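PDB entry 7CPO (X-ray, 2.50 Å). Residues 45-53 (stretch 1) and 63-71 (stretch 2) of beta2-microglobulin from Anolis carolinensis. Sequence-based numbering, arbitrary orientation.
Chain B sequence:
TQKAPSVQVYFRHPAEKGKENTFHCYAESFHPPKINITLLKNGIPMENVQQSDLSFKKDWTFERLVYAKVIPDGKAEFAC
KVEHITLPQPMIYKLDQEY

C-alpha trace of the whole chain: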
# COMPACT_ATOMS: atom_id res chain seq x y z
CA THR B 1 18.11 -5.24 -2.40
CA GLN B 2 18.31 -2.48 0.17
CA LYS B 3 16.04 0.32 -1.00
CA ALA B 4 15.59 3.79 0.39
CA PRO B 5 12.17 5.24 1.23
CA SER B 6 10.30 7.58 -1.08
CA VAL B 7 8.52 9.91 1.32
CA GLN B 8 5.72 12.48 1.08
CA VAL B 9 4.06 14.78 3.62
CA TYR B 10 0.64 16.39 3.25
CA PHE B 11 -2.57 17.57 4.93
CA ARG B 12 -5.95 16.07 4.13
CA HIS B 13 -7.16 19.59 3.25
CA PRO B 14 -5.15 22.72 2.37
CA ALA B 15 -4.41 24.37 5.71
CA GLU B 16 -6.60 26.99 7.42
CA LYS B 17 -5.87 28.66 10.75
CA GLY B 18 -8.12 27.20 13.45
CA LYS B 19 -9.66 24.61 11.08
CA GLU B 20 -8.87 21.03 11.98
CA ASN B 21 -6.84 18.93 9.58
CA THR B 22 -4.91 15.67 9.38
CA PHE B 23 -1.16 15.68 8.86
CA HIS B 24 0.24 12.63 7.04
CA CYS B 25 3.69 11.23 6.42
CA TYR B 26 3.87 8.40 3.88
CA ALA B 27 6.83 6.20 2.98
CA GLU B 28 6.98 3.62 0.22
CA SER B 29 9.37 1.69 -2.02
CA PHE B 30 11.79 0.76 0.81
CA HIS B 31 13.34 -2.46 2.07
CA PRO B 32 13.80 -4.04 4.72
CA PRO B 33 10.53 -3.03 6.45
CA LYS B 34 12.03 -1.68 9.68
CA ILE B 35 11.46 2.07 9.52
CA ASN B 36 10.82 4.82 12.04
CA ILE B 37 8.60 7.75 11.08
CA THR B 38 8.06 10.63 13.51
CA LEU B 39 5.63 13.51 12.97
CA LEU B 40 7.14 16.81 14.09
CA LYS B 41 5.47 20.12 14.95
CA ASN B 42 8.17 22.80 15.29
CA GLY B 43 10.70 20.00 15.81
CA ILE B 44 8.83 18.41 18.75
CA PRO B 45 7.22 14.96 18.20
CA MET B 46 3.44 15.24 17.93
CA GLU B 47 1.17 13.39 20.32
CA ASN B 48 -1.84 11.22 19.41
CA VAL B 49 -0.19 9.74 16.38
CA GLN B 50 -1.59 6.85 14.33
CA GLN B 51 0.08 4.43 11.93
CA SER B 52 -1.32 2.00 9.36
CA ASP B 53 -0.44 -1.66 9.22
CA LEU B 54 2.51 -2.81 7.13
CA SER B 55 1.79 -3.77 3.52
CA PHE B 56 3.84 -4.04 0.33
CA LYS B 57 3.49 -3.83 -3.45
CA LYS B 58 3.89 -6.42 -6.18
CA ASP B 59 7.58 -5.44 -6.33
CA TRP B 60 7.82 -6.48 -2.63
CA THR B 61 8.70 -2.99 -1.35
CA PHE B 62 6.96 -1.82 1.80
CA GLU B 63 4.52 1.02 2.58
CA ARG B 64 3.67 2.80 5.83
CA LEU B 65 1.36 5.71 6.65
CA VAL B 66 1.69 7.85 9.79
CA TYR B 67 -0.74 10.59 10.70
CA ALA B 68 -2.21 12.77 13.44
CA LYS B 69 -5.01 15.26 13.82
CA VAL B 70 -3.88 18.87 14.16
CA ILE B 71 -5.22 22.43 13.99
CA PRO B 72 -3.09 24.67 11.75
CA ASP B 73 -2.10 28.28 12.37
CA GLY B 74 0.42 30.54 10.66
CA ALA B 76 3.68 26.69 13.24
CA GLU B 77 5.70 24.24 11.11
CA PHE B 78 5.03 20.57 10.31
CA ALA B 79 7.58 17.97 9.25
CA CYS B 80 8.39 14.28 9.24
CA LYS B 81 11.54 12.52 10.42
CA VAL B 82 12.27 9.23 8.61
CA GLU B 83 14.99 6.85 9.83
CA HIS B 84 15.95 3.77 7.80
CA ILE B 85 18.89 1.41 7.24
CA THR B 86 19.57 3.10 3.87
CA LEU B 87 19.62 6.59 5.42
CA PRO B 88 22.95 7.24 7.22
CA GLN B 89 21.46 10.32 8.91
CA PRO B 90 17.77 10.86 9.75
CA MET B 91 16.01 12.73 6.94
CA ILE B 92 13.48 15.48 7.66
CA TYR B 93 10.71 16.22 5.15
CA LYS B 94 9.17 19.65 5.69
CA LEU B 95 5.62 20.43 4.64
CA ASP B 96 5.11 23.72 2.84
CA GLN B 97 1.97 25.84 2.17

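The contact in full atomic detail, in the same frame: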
# COMPACT_ATOMS: atom_id res chain seq x y z
N PRO B 45 8.14 16.04 18.61
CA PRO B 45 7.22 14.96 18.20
C PRO B 45 5.78 15.24 18.61
O PRO B 45 5.50 15.64 19.74
CB PRO B 45 7.78 13.73 18.94
CG PRO B 45 9.24 14.02 19.06
CD PRO B 45 9.33 15.51 19.30
N MET B 46 4.86 15.03 17.66
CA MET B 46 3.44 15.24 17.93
C MET B 46 2.91 14.14 18.84
O MET B 46 3.47 13.04 18.93
CB MET B 46 2.65 15.25 16.62
CG MET B 46 3.15 16.29 15.60
SD MET B 46 2.17 16.40 14.09
CE MET B 46 0.64 17.10 14.70
N GLU B 47 1.83 14.43 19.56
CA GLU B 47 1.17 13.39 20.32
C GLU B 47 0.02 12.82 19.49
O GLU B 47 -0.32 13.33 18.42
CB GLU B 47 0.67 13.92 21.67
CG GLU B 47 1.73 14.47 22.65
CD GLU B 47 1.23 15.71 23.40
OE1 GLU B 47 0.02 15.75 23.72
OE2 GLU B 47 2.03 16.64 23.67
N ASN B 48 -0.60 11.74 19.98
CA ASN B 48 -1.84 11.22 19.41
C ASN B 48 -1.67 10.80 17.96
O ASN B 48 -2.48 11.11 17.08
CB ASN B 48 -2.95 12.25 19.55
CG ASN B 48 -3.42 12.40 20.97
OD1 ASN B 48 -4.20 13.27 21.28
ND2 ASN B 48 -2.94 11.52 21.85
N VAL B 49 -0.62 10.11 17.71
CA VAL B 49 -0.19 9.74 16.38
C VAL B 49 -0.70 8.35 16.05
O VAL B 49 -0.71 7.45 16.91
CB VAL B 49 1.34 9.82 16.32
CG1 VAL B 49 1.84 9.35 14.98
CG2 VAL B 49 1.81 11.24 16.64
N GLN B 50 -1.12 8.14 14.80
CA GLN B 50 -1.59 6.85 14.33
C GLN B 50 -0.72 6.35 13.19
O GLN B 50 -0.14 7.15 12.45
CB GLN B 50 -3.02 6.94 13.85
CG GLN B 50 -3.94 7.53 14.88
CD GLN B 50 -5.03 6.58 15.24
OE1 GLN B 50 -6.11 6.60 14.64
NE2 GLN B 50 -4.77 5.71 16.21
N GLN B 51 -0.66 5.03 13.03
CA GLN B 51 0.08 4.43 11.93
C GLN B 51 -0.63 3.20 11.37
O GLN B 51 -1.10 2.34 12.12
CB GLN B 51 1.51 4.07 12.36
CG GLN B 51 1.67 2.76 13.07
CD GLN B 51 3.12 2.38 13.18
OE1 GLN B 51 4.00 3.25 13.17
NE2 GLN B 51 3.40 1.08 13.28
N SER B 52 -0.69 3.11 10.05
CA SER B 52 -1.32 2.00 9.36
C SER B 52 -0.51 0.73 9.53
O SER B 52 0.68 0.75 9.87
CB SER B 52 -1.44 2.30 7.86
OG SER B 52 -0.16 2.19 7.26
N ASP B 53 -1.16 -0.40 9.23
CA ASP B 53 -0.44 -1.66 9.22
C ASP B 53 0.55 -1.70 8.05
O ASP B 53 0.55 -0.83 7.17
CB ASP B 53 -1.43 -2.83 9.16
CG ASP B 53 -2.34 -2.88 10.38
OD1 ASP B 53 -3.56 -3.09 10.22
OD2 ASP B 53 -1.83 -2.70 11.51
N GLU B 63 5.22 -0.25 2.45
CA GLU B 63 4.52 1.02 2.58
C GLU B 63 4.08 1.21 4.02
O GLU B 63 3.75 0.24 4.71
CB GLU B 63 3.28 1.13 1.68
CG GLU B 63 3.36 0.40 0.36
CD GLU B 63 1.99 0.25 -0.30
OE1 GLU B 63 1.01 -0.07 0.41
OE2 GLU B 63 1.91 0.47 -1.53
N ARG B 64 4.05 2.47 4.46
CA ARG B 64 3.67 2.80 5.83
C ARG B 64 3.15 4.23 5.87
O ARG B 64 3.80 5.15 5.37
CB ARG B 64 4.87 2.65 6.78
CG ARG B 64 4.58 3.07 8.22
CD ARG B 64 3.85 1.98 8.98
NE ARG B 64 4.74 0.88 9.33
CZ ARG B 64 4.36 -0.23 9.94
NH1 ARG B 64 3.09 -0.39 10.29
NH2 ARG B 64 5.25 -1.17 10.23
N LEU B 65 1.99 4.41 6.49
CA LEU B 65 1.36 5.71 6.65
C LEU B 65 1.31 6.07 8.13
O LEU B 65 1.01 5.22 8.97
CB LEU B 65 -0.05 5.71 6.05
CG LEU B 65 -0.81 7.02 6.23
CD1 LEU B 65 -0.22 8.16 5.37
CD2 LEU B 65 -2.27 6.79 5.92
N VAL B 66 1.61 7.33 8.43
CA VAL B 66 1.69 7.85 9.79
C VAL B 66 0.97 9.18 9.80
O VAL B 66 1.22 10.03 8.94
CB VAL B 66 3.14 8.02 10.26
CG1 VAL B 66 3.18 8.49 11.70
CG2 VAL B 66 3.91 6.69 10.11
N TYR B 67 0.06 9.38 10.75
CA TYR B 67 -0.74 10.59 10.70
C TYR B 67 -1.24 10.96 12.09
O TYR B 67 -1.18 10.17 13.03
CB TYR B 67 -1.91 10.43 9.71
CG TYR B 67 -2.87 9.32 10.06
CD1 TYR B 67 -4.02 9.58 10.80
CD2 TYR B 67 -2.64 8.02 9.64
CE1 TYR B 67 -4.90 8.55 11.13
CE2 TYR B 67 -3.52 6.99 9.96
CZ TYR B 67 -4.65 7.26 10.70
OH TYR B 67 -5.52 6.24 11.02
N ALA B 68 -1.73 12.20 12.19
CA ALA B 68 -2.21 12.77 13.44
C ALA B 68 -3.11 13.95 13.14
O ALA B 68 -2.87 14.68 12.18
CB ALA B 68 -1.05 13.21 14.34
N LYS B 69 -4.16 14.09 13.93
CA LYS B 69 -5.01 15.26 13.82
C LYS B 69 -4.27 16.48 14.37
O LYS B 69 -3.42 16.37 15.25
CB LYS B 69 -6.33 15.05 14.57
CG LYS B 69 -7.35 14.17 13.83
CD LYS B 69 -8.77 14.34 14.39
CE LYS B 69 -8.87 13.92 15.87
NZ LYS B 69 -9.63 12.64 16.08
N VAL B 70 -4.58 17.64 13.80
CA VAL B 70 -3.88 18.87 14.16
C VAL B 70 -4.73 20.05 13.70
O VAL B 70 -5.58 19.91 12.82
CB VAL B 70 -2.46 18.91 13.54
CG1 VAL B 70 -2.53 19.31 12.07
CG2 VAL B 70 -1.59 19.87 14.32
N ILE B 71 -4.53 21.20 14.33
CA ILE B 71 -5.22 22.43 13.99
C ILE B 71 -4.19 23.45 13.53
O ILE B 71 -3.45 24.01 14.34
CB ILE B 71 -6.04 22.96 15.17
CG1 ILE B 71 -6.93 21.87 15.77
CG2 ILE B 71 -6.90 24.13 14.74
CD1 ILE B 71 -7.90 22.41 16.81

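The two stretches run antiparallel, their strand axes 154° apart and 4.6 Å at closest approach. Gln50 and Tyr67 form an antiparallel hydrogen-bonded pair. Gln50 N donates to Tyr67 O at 2.7 Å, and Tyr67 N returns the bond to Gln50 O at 2.8 Å. Both bonds are nearly straight. Gln51 and Val66 make the next, non-hydrogen-bonded pair, where the strands draw in to 4.3 Å between Gln51 CA and Val66 CA. Beyond it, Ser52 N donates to Leu65 O at 2.9 Å. The return bond differs: Leu65 N reaches the side chain, Ser52 OG, at 3.2 Å. That hydroxyl donates in turn to Asp53 O, 3.1 Å from Ser52 OG. Ser52 O is left for Arg64, whose NH1 binds it at 2.7 Å near the guanidinium plane. Gln51 NE2 lies over one face of that group; it and Arg64 NH1 are both donors, so no hydrogen bond joins them.

Side chains alternate between the sheet faces. Gln50 and Tyr67 share one face, where Gln50 CB sits over the face of the Tyr67 ring, 3.8 Å from the ring centroid. On the other, Val49 CG1 packs against Val66 CG1 at 3.6 Å. Met46 extends the apolar contact, with Met46 CE 3.6 Å from Val70 CG2.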